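Local structure of diaminopimelate decarboxylase (1TWI) at the interface of chains A and B. The protein catalyses the pyridoxal 5'-phosphate-dependent decarboxylation of meso-diaminopimelate to L-lysine, the last step of lysine biosynthesis by the diaminopimelate pathway. Numbering follows the deposited sequence. Chains: chain A/B, Diaminopimelate decarboxylase.

The interface of chains A and B. Residues chain A 324, 328, 332, 391, 393; chain B 324, 328, 332, 391, 393.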
ATOM      1  N   MET A 324      -6.187   3.331   6.474  1.00 14.38           N
ATOM      2  CA  MET A 324      -5.697   2.945   5.160  1.00 15.51           C
ATOM      3  C   MET A 324      -4.752   1.712   5.174  1.00 14.97           C
ATOM      4  O   MET A 324      -4.698   0.982   4.180  1.00 16.10           O
ATOM      5  CB  MET A 324      -4.998   4.137   4.485  1.00 14.36           C
ATOM      6  CG  MET A 324      -3.717   4.599   5.197  1.00 15.11           C
ATOM      7  SD  MET A 324      -2.967   6.010   4.347  1.00 18.53           S
ATOM      8  CE  MET A 324      -1.991   5.176   3.026  1.00 17.55           C
ATOM      9  N   MET A 328      -6.590  -0.179   1.758  1.00 13.22           N
ATOM     10  CA  MET A 328      -5.977   0.902   1.005  1.00 14.03           C
ATOM     11  C   MET A 328      -6.747   1.509  -0.157  1.00 15.41           C
ATOM     12  O   MET A 328      -6.267   2.507  -0.724  1.00 14.44           O
ATOM     13  CB  MET A 328      -4.641   0.408   0.438  1.00 14.48           C
ATOM     14  CG  MET A 328      -3.600   0.049   1.514  1.00 14.70           C
ATOM     15  SD  MET A 328      -2.825   1.605   2.090  1.00 17.46           S
ATOM     16  CE  MET A 328      -1.657   1.782   0.690  1.00 16.71           C
ATOM     17  N   MET A 332      -5.576   5.168  -1.821  1.00 25.93           N
ATOM     18  CA  MET A 332      -4.828   4.973  -3.025  1.00 25.18           C
ATOM     19  C   MET A 332      -5.504   5.388  -4.340  1.00 26.37           C
ATOM     20  O   MET A 332      -4.837   5.893  -5.248  1.00 23.59           O
ATOM     21  CB  MET A 332      -4.484   3.495  -3.094  1.00 29.71           C
ATOM     22  CG  MET A 332      -3.450   3.126  -4.065  1.00 31.36           C
ATOM     23  SD  MET A 332      -2.764   1.559  -3.442  1.00 35.96           S
ATOM     24  CE  MET A 332      -1.778   1.188  -4.918  1.00 29.35           C
ATOM     25  N   MET A 391      -4.000  -6.076   0.144  1.00 12.92           N
ATOM     26  CA  MET A 391      -3.060  -4.950   0.003  1.00 14.39           C
ATOM     27  C   MET A 391      -2.804  -4.323   1.368  1.00 15.10           C
ATOM     28  O   MET A 391      -2.161  -3.275   1.443  1.00 18.04           O
ATOM     29  CB  MET A 391      -3.616  -3.876  -0.968  1.00 14.33           C
ATOM     30  CG  MET A 391      -3.902  -4.427  -2.393  1.00 17.77           C
ATOM     31  SD  MET A 391      -4.349  -3.212  -3.689  1.00 23.07           S
ATOM     32  CE  MET A 391      -2.826  -2.439  -3.975  1.00 20.97           C
ATOM     33  N   ASN A 393      -1.201  -3.322   5.006  1.00 14.57           N
ATOM     34  CA  ASN A 393       0.212  -3.258   5.323  1.00 14.51           C
ATOM     35  C   ASN A 393       0.364  -2.764   6.759  1.00 14.49           C
ATOM     36  O   ASN A 393      -0.626  -2.642   7.439  1.00 13.19           O
ATOM     37  CB  ASN A 393       0.865  -2.300   4.360  1.00 16.16           C
ATOM     38  CG  ASN A 393       0.120  -0.986   4.297  1.00 18.80           C
ATOM     39  OD1 ASN A 393      -0.535  -0.656   3.280  1.00 24.38           O
ATOM     40  ND2 ASN A 393       0.183  -0.239   5.357  1.00 12.24           N
TER
ATOM     41  N   MET B 324       6.195  -3.215  -6.611  1.00 13.84           N
ATOM     42  CA  MET B 324       5.493  -2.189  -5.855  1.00 14.17           C
ATOM     43  C   MET B 324       5.218  -2.630  -4.420  1.00 13.35           C
ATOM     44  O   MET B 324       5.122  -1.761  -3.534  1.00 13.46           O
ATOM     45  CB  MET B 324       4.189  -1.788  -6.551  1.00 13.03           C
ATOM     46  CG  MET B 324       3.144  -2.928  -6.562  1.00 15.71           C
ATOM     47  SD  MET B 324       1.584  -2.383  -7.414  1.00 17.82           S
ATOM     48  CE  MET B 324       0.584  -1.551  -5.998  1.00 15.55           C
ATOM     49  N   MET B 328       6.284   1.172  -2.636  1.00 15.91           N
ATOM     50  CA  MET B 328       5.018   1.651  -3.214  1.00 17.51           C
ATOM     51  C   MET B 328       4.921   3.053  -3.838  1.00 18.10           C
ATOM     52  O   MET B 328       3.899   3.354  -4.487  1.00 16.47           O
ATOM     53  CB  MET B 328       3.942   1.569  -2.109  1.00 16.97           C
ATOM     54  CG  MET B 328       3.545   0.146  -1.665  1.00 17.84           C
ATOM     55  SD  MET B 328       2.440  -0.663  -2.920  1.00 21.12           S
ATOM     56  CE  MET B 328       0.824   0.104  -2.400  1.00 19.64           C
ATOM     57  N   MET B 332       1.825   4.258  -6.153  1.00 21.47           N
ATOM     58  CA  MET B 332       0.801   5.075  -5.515  1.00 23.41           C
ATOM     59  C   MET B 332       0.715   6.532  -5.897  1.00 24.52           C
ATOM     60  O   MET B 332      -0.374   7.093  -5.960  1.00 23.69           O
ATOM     61  CB  MET B 332       0.972   5.130  -4.007  1.00 24.80           C
ATOM     62  CG  MET B 332       0.888   3.822  -3.307  1.00 28.54           C
ATOM     63  SD  MET B 332       0.702   4.206  -1.575  1.00 30.54           S
ATOM     64  CE  MET B 332      -0.939   5.002  -1.579  1.00 21.49           C
ATOM     65  N   MET B 391       6.017   1.126   3.979  1.00 15.10           N
ATOM     66  CA  MET B 391       4.740   0.950   3.316  1.00 16.07           C
ATOM     67  C   MET B 391       4.779  -0.385   2.521  1.00 15.55           C
ATOM     68  O   MET B 391       3.857  -0.684   1.749  1.00 17.79           O
ATOM     69  CB  MET B 391       4.465   2.126   2.362  1.00 19.02           C
ATOM     70  CG  MET B 391       4.326   3.460   3.077  1.00 21.14           C
ATOM     71  SD  MET B 391       3.746   4.798   1.979  1.00 24.35           S
ATOM     72  CE  MET B 391       2.022   4.278   1.916  1.00 23.15           C
ATOM     73  N   ASN B 393       4.297  -4.343   1.567  1.00 13.82           N
ATOM     74  CA  ASN B 393       3.148  -5.185   1.905  1.00 13.42           C
ATOM     75  C   ASN B 393       3.328  -6.517   1.189  1.00 12.96           C
ATOM     76  O   ASN B 393       4.351  -6.724   0.530  1.00  9.91           O
ATOM     77  CB  ASN B 393       1.851  -4.522   1.414  1.00 15.51           C
ATOM     78  CG  ASN B 393       1.959  -4.084  -0.046  1.00 18.20           C
ATOM     79  OD1 ASN B 393       2.124  -2.869  -0.359  1.00 23.96           O
ATOM     80  ND2 ASN B 393       1.955  -5.045  -0.934  1.00 13.18           N
TER
HETATM   81  O   HOH W   1      -2.557   5.119  -6.328  1.00 34.85           O
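A methionine cluster on the two-fold axis of the homodimer forms this part of the interface of this decarboxylase of the class-II Orn/Lys/Arg decarboxylase family, LysA subfamily. Its centre lies about 13 Å from A:Cys358, the likely proton donor of the active site. Each chain gives methionines from the loop at 324-328, from helix 329-333 and from the 3-10 helix 389-391. Methyl groups make most of the contact, with methylene carbons and sulfurs beside them. In this patch no N or O of one chain lies within bonding distance of the other.

The two copies of Met332 take different rotamers, so the packing departs from exact symmetry. In A:Met332, CG is anti to the backbone N (chi1 -166°) and the chain runs on extended. Its methyl CE thereby rests against two neighbouring methyls of chain B, 3.8 Å from B:Met324 CE and 3.8 Å from B:Met328 CE. In B:Met332, CG is anti to the carbonyl carbon and the chain bends at its last torsion (chi3 66°). Its CE then lies across the shaft of A:Met332, 4.0 Å from CG of that residue, and meets A:Met328 CE at 4.0 Å. The two Met332 side chains cross at about a right angle. Both Met328 chains are bent at chi2 and chi3, which turns their methyls toward the partner chain.

A:Met391 is bent at chi3 (73°) and crosses B:Met324 tip to tip, CE to CE at 4.1 Å. The Asn393 residues pair as an antiparallel beta bridge, with A:Asn393 CB 3.8 Å from B:Asn393 CB. A water links the backbone carbonyls of Met332, lying 2.6 Å from A:Met332 O and also near B:Met332 O.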